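Long-range contact in Non-structural polyprotein (PDB 4GUA), which is a fragment of the alphavirus P23 precursor, joining a cysteine protease, a macro domain and a zinc-binding domain, and probably takes part in polyprotein processing during replication: residues A141-L152 against Y233-C241. Residues are numbered along the deposited sequence; the frame is centred on the assembly and turned at random.
With SO4 (sulfate ion), chain F.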
# COMPACT_ATOMS: atom_id res chain seq x y z
N ALA A 141 14.79 23.90 1.65
CA ALA A 141 14.52 22.58 1.10
C ALA A 141 15.41 21.51 1.74
O ALA A 141 15.19 20.31 1.53
CB ALA A 141 14.74 22.60 -0.41
N GLN A 142 16.38 21.93 2.54
CA GLN A 142 17.36 21.00 3.10
C GLN A 142 17.02 20.51 4.50
O GLN A 142 17.79 19.77 5.10
CB GLN A 142 18.74 21.65 3.09
CG GLN A 142 19.24 21.92 1.69
CD GLN A 142 20.52 22.71 1.68
OE1 GLN A 142 21.55 22.27 2.20
NE2 GLN A 142 20.48 23.88 1.07
N HIS A 143 15.85 20.92 5.00
CA HIS A 143 15.43 20.58 6.35
C HIS A 143 14.02 20.03 6.37
O HIS A 143 13.29 20.13 5.39
CB HIS A 143 15.53 21.82 7.23
CG HIS A 143 16.94 22.28 7.43
ND1 HIS A 143 17.62 22.11 8.61
CD2 HIS A 143 17.81 22.89 6.58
CE1 HIS A 143 18.84 22.61 8.49
NE2 HIS A 143 18.98 23.08 7.27
N ASN A 144 13.62 19.44 7.50
CA ASN A 144 12.36 18.72 7.59
C ASN A 144 12.21 17.76 6.41
O ASN A 144 11.19 17.77 5.71
CB ASN A 144 11.19 19.70 7.67
CG ASN A 144 11.01 20.29 9.05
OD1 ASN A 144 11.77 19.98 9.97
ND2 ASN A 144 10.00 21.15 9.21
N LEU A 145 13.24 16.94 6.21
CA LEU A 145 13.31 16.00 5.09
C LEU A 145 12.37 14.80 5.24
O LEU A 145 11.92 14.23 4.25
CB LEU A 145 14.76 15.54 4.89
CG LEU A 145 15.76 16.67 4.58
CD1 LEU A 145 17.18 16.15 4.49
CD2 LEU A 145 15.42 17.38 3.30
N VAL A 146 12.08 14.40 6.47
CA VAL A 146 11.12 13.32 6.68
C VAL A 146 10.00 13.82 7.58
O VAL A 146 10.25 14.46 8.61
CB VAL A 146 11.79 12.10 7.35
CG1 VAL A 146 10.82 10.94 7.42
CG2 VAL A 146 13.03 11.68 6.60
N PRO A 147 8.75 13.52 7.22
CA PRO A 147 7.62 13.90 8.07
C PRO A 147 7.60 13.03 9.32
O PRO A 147 7.66 11.81 9.19
CB PRO A 147 6.41 13.62 7.19
CG PRO A 147 6.86 12.48 6.34
CD PRO A 147 8.32 12.70 6.07
N VAL A 148 7.47 13.62 10.50
CA VAL A 148 7.65 12.85 11.72
C VAL A 148 6.40 12.03 12.07
O VAL A 148 6.47 11.08 12.84
CB VAL A 148 8.02 13.75 12.92
CG1 VAL A 148 6.81 14.57 13.38
CG2 VAL A 148 8.54 12.92 14.06
N ASN A 149 5.27 12.38 11.46
CA ASN A 149 4.00 11.76 11.82
C ASN A 149 3.66 10.55 10.96
O ASN A 149 2.61 9.94 11.15
CB ASN A 149 2.87 12.77 11.71
CG ASN A 149 2.62 13.21 10.28
OD1 ASN A 149 3.56 13.55 9.55
ND2 ASN A 149 1.36 13.16 9.85
N ARG A 150 4.54 10.19 10.03
CA ARG A 150 4.24 9.14 9.06
C ARG A 150 4.93 7.82 9.37
O ARG A 150 6.12 7.77 9.65
CB ARG A 150 4.67 9.61 7.66
CG ARG A 150 4.55 8.55 6.57
CD ARG A 150 4.52 9.19 5.18
NE ARG A 150 4.53 8.20 4.10
CZ ARG A 150 3.46 7.55 3.66
NH1 ARG A 150 2.27 7.76 4.21
NH2 ARG A 150 3.57 6.67 2.68
N ASN A 151 4.17 6.73 9.31
CA ASN A 151 4.78 5.41 9.32
C ASN A 151 5.15 5.07 7.89
O ASN A 151 4.29 4.95 7.03
CB ASN A 151 3.82 4.35 9.89
CG ASN A 151 3.81 4.34 11.41
OD1 ASN A 151 4.64 4.97 12.07
ND2 ASN A 151 2.86 3.60 11.98
N LEU A 152 6.45 4.91 7.65
CA LEU A 152 6.95 4.69 6.31
C LEU A 152 6.67 3.26 5.88
O LEU A 152 6.88 2.33 6.65
CB LEU A 152 8.45 4.97 6.26
CG LEU A 152 8.82 6.39 6.69
CD1 LEU A 152 10.32 6.52 6.87
CD2 LEU A 152 8.30 7.41 5.70
N TYR A 233 18.45 13.21 -7.47
CA TYR A 233 18.55 13.19 -6.02
C TYR A 233 18.92 14.58 -5.56
O TYR A 233 19.65 15.28 -6.27
CB TYR A 233 19.61 12.18 -5.58
CG TYR A 233 19.73 12.04 -4.10
CD1 TYR A 233 18.91 11.16 -3.40
CD2 TYR A 233 20.66 12.78 -3.38
CE1 TYR A 233 19.01 11.04 -2.02
CE2 TYR A 233 20.77 12.65 -2.00
CZ TYR A 233 19.94 11.79 -1.33
OH TYR A 233 20.04 11.66 0.03
N ARG A 234 18.40 15.03 -4.42
CA ARG A 234 18.89 16.28 -3.87
C ARG A 234 19.41 16.11 -2.45
O ARG A 234 20.60 15.93 -2.23
CB ARG A 234 17.79 17.34 -3.88
CG ARG A 234 17.33 17.71 -5.26
CD ARG A 234 15.85 18.10 -5.27
NE ARG A 234 15.58 19.32 -4.53
CZ ARG A 234 14.39 19.68 -4.06
NH1 ARG A 234 13.33 18.89 -4.24
NH2 ARG A 234 14.25 20.82 -3.40
N ASN A 235 18.50 16.18 -1.48
CA ASN A 235 18.86 16.10 -0.07
C ASN A 235 18.50 14.81 0.68
O ASN A 235 18.91 14.62 1.81
CB ASN A 235 18.29 17.31 0.65
CG ASN A 235 18.76 18.60 0.04
OD1 ASN A 235 19.96 18.85 -0.03
ND2 ASN A 235 17.84 19.40 -0.46
N HIS A 236 17.75 13.93 0.05
CA HIS A 236 17.24 12.79 0.79
C HIS A 236 16.39 11.85 -0.06
O HIS A 236 15.84 12.25 -1.10
CB HIS A 236 16.40 13.30 1.97
CG HIS A 236 16.30 12.34 3.10
ND1 HIS A 236 15.48 11.23 3.06
CD2 HIS A 236 16.93 12.30 4.30
CE1 HIS A 236 15.60 10.55 4.19
NE2 HIS A 236 16.48 11.18 4.96
N HIS A 237 16.28 10.61 0.40
CA HIS A 237 15.53 9.57 -0.30
C HIS A 237 14.05 9.93 -0.32
O HIS A 237 13.42 9.96 -1.37
CB HIS A 237 15.74 8.22 0.39
CG HIS A 237 15.17 7.07 -0.36
ND1 HIS A 237 15.27 5.76 0.08
CD2 HIS A 237 14.50 7.01 -1.54
CE1 HIS A 237 14.68 4.96 -0.78
NE2 HIS A 237 14.20 5.69 -1.77
N PHE A 238 13.48 10.15 0.86
CA PHE A 238 12.12 10.66 0.95
C PHE A 238 11.88 11.81 -0.02
O PHE A 238 10.85 11.84 -0.71
CB PHE A 238 11.80 11.12 2.37
CG PHE A 238 10.34 11.37 2.59
CD1 PHE A 238 9.78 12.61 2.32
CD2 PHE A 238 9.52 10.35 3.04
CE1 PHE A 238 8.42 12.83 2.51
CE2 PHE A 238 8.16 10.56 3.23
CZ PHE A 238 7.61 11.81 2.96
N GLN A 239 12.82 12.75 -0.10
CA GLN A 239 12.66 13.90 -0.99
C GLN A 239 12.66 13.46 -2.44
O GLN A 239 11.98 14.05 -3.27
CB GLN A 239 13.77 14.93 -0.77
CG GLN A 239 13.59 16.20 -1.58
CD GLN A 239 14.46 17.34 -1.07
OE1 GLN A 239 15.68 17.32 -1.22
NE2 GLN A 239 13.82 18.33 -0.45
N GLN A 240 13.45 12.45 -2.74
CA GLN A 240 13.52 11.95 -4.10
C GLN A 240 12.17 11.34 -4.50
O GLN A 240 11.71 11.53 -5.62
CB GLN A 240 14.64 10.93 -4.25
CG GLN A 240 14.94 10.56 -5.68
CD GLN A 240 16.25 9.84 -5.84
OE1 GLN A 240 16.70 9.14 -4.94
NE2 GLN A 240 16.88 10.00 -6.99
N CYS A 241 11.54 10.63 -3.57
CA CYS A 241 10.22 10.06 -3.83
C CYS A 241 9.24 11.17 -4.15
O CYS A 241 8.50 11.09 -5.13
CB CYS A 241 9.72 9.24 -2.63
SG CYS A 241 10.48 7.59 -2.50
S SO4 F . -0.84 11.80 12.44
O1 SO4 F . -0.62 10.85 13.52
O2 SO4 F . -2.27 12.00 12.24
O3 SO4 F . -0.22 13.08 12.78
O4 SO4 F . -0.26 11.27 11.20
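Phe238, in the first turn of helix 237-257, takes Pro147 against its ring and shows how a capped helix start can dock on an irregular loop. The helix is the crossover of a beta-alpha-beta unit between strands 224-227 and 263-269 in a methyltransferase-like domain (strand order 3-2-1-4-5-7-6), and the loop belongs to the C9 protease part, so the contact joins these two parts of nsP2.

Apolar packing forms two clusters. In one, Pro147 CD lies over one face of the Phe238 ring in a CH-pi contact, 3.5 Å from the centroid and 21° off the ring normal. With CG anti to the backbone N (chi1 -167°), the ring reaches across to the proline, while Leu152 CD2 comes within 4.0 Å of Phe238 CE2. Arg150 CD sits near the ring plane at its edge, its guanidinium held by Glu278 and the carbonyl of Ala273. Ile61 of helix 52-64 touches both Pro147 and Phe238. In the other, Leu145 sets CD2 3.9 Å from Asn235 CB and CD1 against CD2 of His236, whose CE1 meets Val146 CG2. His236 is the N-cap residue; its ND1 accepts weakly from Phe238 N.

Among polar contacts, Asn149 ND2 donates to O4 of a sulfate, probably from the crystallisation liquor, at 2.8 Å, weakly to O3, and also to Asp67. Gln239 OE1 takes the backbone N-H of Asn235 and, weakly, its ND2. Gln239 CD lies over one face of the Arg234 guanidinium, toward its rim; Arg234 also salt-bridges Asp243. Across the contact, Gln239 NE2 donates to a lone pair of Ala141 O, 3.1 Å away, with an N-H...O angle of 153°.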